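Local structure of uncharacterized protein (Bacteroides ovatus, 4ID2) at residues D70-L75 with N86-K91. The protein is of unknown function but belongs to the DUF4738 family and has a beta-barrel-like fold. Residues are numbered along the deposited sequence.
Sequences DNKIVL and NKTFTK
Residues 70-75 and 86-91 pair within the beta hairpin formed by strands 67-79 and 82-89. Residues 70-75 and 86-90 are extended, and the chain turns at Lys91 (phi/psi -58/-25); the axes of strands 71-75 and 86-89 run antiparallel at 167°, approaching to 4.4 Å. Ile73-Phe89 and Leu75-Lys87 are hydrogen-bonded pairs: Ile73 N to Phe89 O 2.8 Å, Phe89 N to Ile73 O 2.7 Å, Leu75 N to Lys87 O 3.0 Å and Lys87 N to Leu75 O 3.1 Å. Between them, Val74 and Thr88 form a non-hydrogen-bonded pair with CA atoms 4.3 Å apart.

Apolar contacts gather on the face bearing Ile73, Leu75, Phe89 and the aliphatic start of Lys87. The Phe89 ring (chi1 m) brings CE2 to 4.0 Å from Leu75 CD2, while the CB atoms of Ile73 and Phe89 lie 4.3 Å apart; Ile111 of the second sheet packs against both Ile73 and Phe89. On the other face, Val74 CG2 meets Thr88 OG1 at 3.8 Å.

Past the paired residues, water 2 bridges Asn71 O (2.7 Å) and Lys91 N (2.8 Å). The Lys91 side chain, chi1 p and then trans to NZ, forms a salt bridge from NZ to Asp70 OD2 (3.2 Å) and also donates to Ser106 O; Asp70 OD1 accepts from Asn71 N (2.7 Å) and Leu108 N. The chemistry thus changes along the hairpin, from direct backbone pairing over the buried side chains of Ile73, Leu75 and Phe89 to water and charge linking the diverging chains.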
# COMPACT_ATOMS: atom_id res chain seq x y z
N ASP A 70 15.09 -12.84 17.63
CA ASP A 70 13.94 -13.10 16.75
C ASP A 70 12.98 -14.10 17.42
O ASP A 70 13.33 -14.73 18.42
CB ASP A 70 14.44 -13.61 15.40
CG ASP A 70 13.47 -13.45 14.24
OD1 ASP A 70 12.31 -13.03 14.48
OD2 ASP A 70 13.85 -13.76 13.10
N ASN A 71 11.76 -14.23 16.87
CA ASN A 71 10.74 -15.11 17.42
C ASN A 71 10.39 -16.28 16.52
O ASN A 71 10.59 -16.23 15.31
CB ASN A 71 9.44 -14.32 17.67
CG ASN A 71 9.63 -13.10 18.53
OD1 ASN A 71 9.83 -13.20 19.74
ND2 ASN A 71 9.57 -11.92 17.94
N LYS A 72 9.80 -17.31 17.14
CA LYS A 72 9.20 -18.45 16.46
C LYS A 72 7.71 -18.40 16.80
O LYS A 72 7.36 -17.90 17.87
CB LYS A 72 9.82 -19.80 16.87
CG LYS A 72 9.59 -20.24 18.31
CD LYS A 72 10.30 -21.57 18.60
CE LYS A 72 10.08 -22.01 20.03
NZ LYS A 72 10.69 -23.34 20.28
N ILE A 73 6.84 -18.87 15.89
CA ILE A 73 5.41 -18.89 16.15
C ILE A 73 4.90 -20.30 15.89
O ILE A 73 4.95 -20.76 14.76
CB ILE A 73 4.64 -17.83 15.32
CG1 ILE A 73 4.99 -16.41 15.83
CG2 ILE A 73 3.13 -18.06 15.46
CD1 ILE A 73 4.37 -15.27 15.12
N VAL A 74 4.38 -20.98 16.93
CA VAL A 74 3.80 -22.30 16.76
C VAL A 74 2.32 -22.12 16.45
O VAL A 74 1.61 -21.53 17.26
CB VAL A 74 4.01 -23.21 18.00
CG1 VAL A 74 3.33 -24.56 17.82
CG2 VAL A 74 5.51 -23.39 18.28
N LEU A 75 1.86 -22.61 15.29
CA LEU A 75 0.46 -22.56 14.88
C LEU A 75 -0.08 -23.99 14.94
O LEU A 75 0.39 -24.83 14.18
CB LEU A 75 0.31 -21.93 13.48
CG LEU A 75 -1.02 -22.15 12.70
CD1 LEU A 75 -2.24 -21.80 13.51
CD2 LEU A 75 -1.05 -21.28 11.44
N ASN A 86 0.32 -28.47 12.47
CA ASN A 86 1.09 -28.18 13.68
C ASN A 86 2.49 -27.81 13.24
O ASN A 86 3.36 -28.67 13.13
CB ASN A 86 1.07 -29.37 14.64
CG ASN A 86 1.78 -29.10 15.95
OD1 ASN A 86 1.57 -28.08 16.59
ND2 ASN A 86 2.68 -29.98 16.36
N LYS A 87 2.70 -26.52 12.90
CA LYS A 87 3.98 -26.04 12.38
C LYS A 87 4.61 -24.96 13.24
O LYS A 87 3.91 -24.08 13.73
CB LYS A 87 3.75 -25.44 10.97
CG LYS A 87 5.04 -25.00 10.28
CD LYS A 87 4.85 -24.87 8.79
CE LYS A 87 6.07 -24.29 8.12
NZ LYS A 87 7.26 -25.20 8.20
N THR A 88 5.95 -25.01 13.37
CA THR A 88 6.73 -23.96 14.01
C THR A 88 7.11 -23.01 12.89
O THR A 88 7.79 -23.42 11.94
CB THR A 88 7.93 -24.52 14.75
OG1 THR A 88 7.46 -25.40 15.78
CG2 THR A 88 8.79 -23.42 15.38
N PHE A 89 6.65 -21.76 12.97
CA PHE A 89 6.94 -20.75 11.96
C PHE A 89 8.08 -19.83 12.39
O PHE A 89 8.19 -19.49 13.56
CB PHE A 89 5.71 -19.86 11.66
CG PHE A 89 4.73 -20.47 10.69
CD1 PHE A 89 4.90 -20.34 9.33
CD2 PHE A 89 3.62 -21.16 11.15
CE1 PHE A 89 4.00 -20.90 8.44
CE2 PHE A 89 2.70 -21.70 10.24
CZ PHE A 89 2.89 -21.56 8.90
N THR A 90 8.87 -19.38 11.41
CA THR A 90 9.91 -18.36 11.58
C THR A 90 9.82 -17.44 10.37
O THR A 90 9.19 -17.82 9.37
CB THR A 90 11.32 -18.97 11.75
OG1 THR A 90 11.74 -19.56 10.52
CG2 THR A 90 11.39 -19.98 12.86
N LYS A 91 10.46 -16.27 10.40
CA LYS A 91 10.45 -15.37 9.25
C LYS A 91 11.03 -16.05 7.98
O LYS A 91 10.64 -15.70 6.87
CB LYS A 91 11.21 -14.06 9.56
CG LYS A 91 12.71 -14.24 9.79
CD LYS A 91 13.38 -12.93 10.10
CE LYS A 91 14.88 -13.09 10.19
NZ LYS A 91 15.51 -12.00 10.96
O HOH W 1 16.48 -14.35 12.95
O HOH W 2 11.59 -15.60 12.87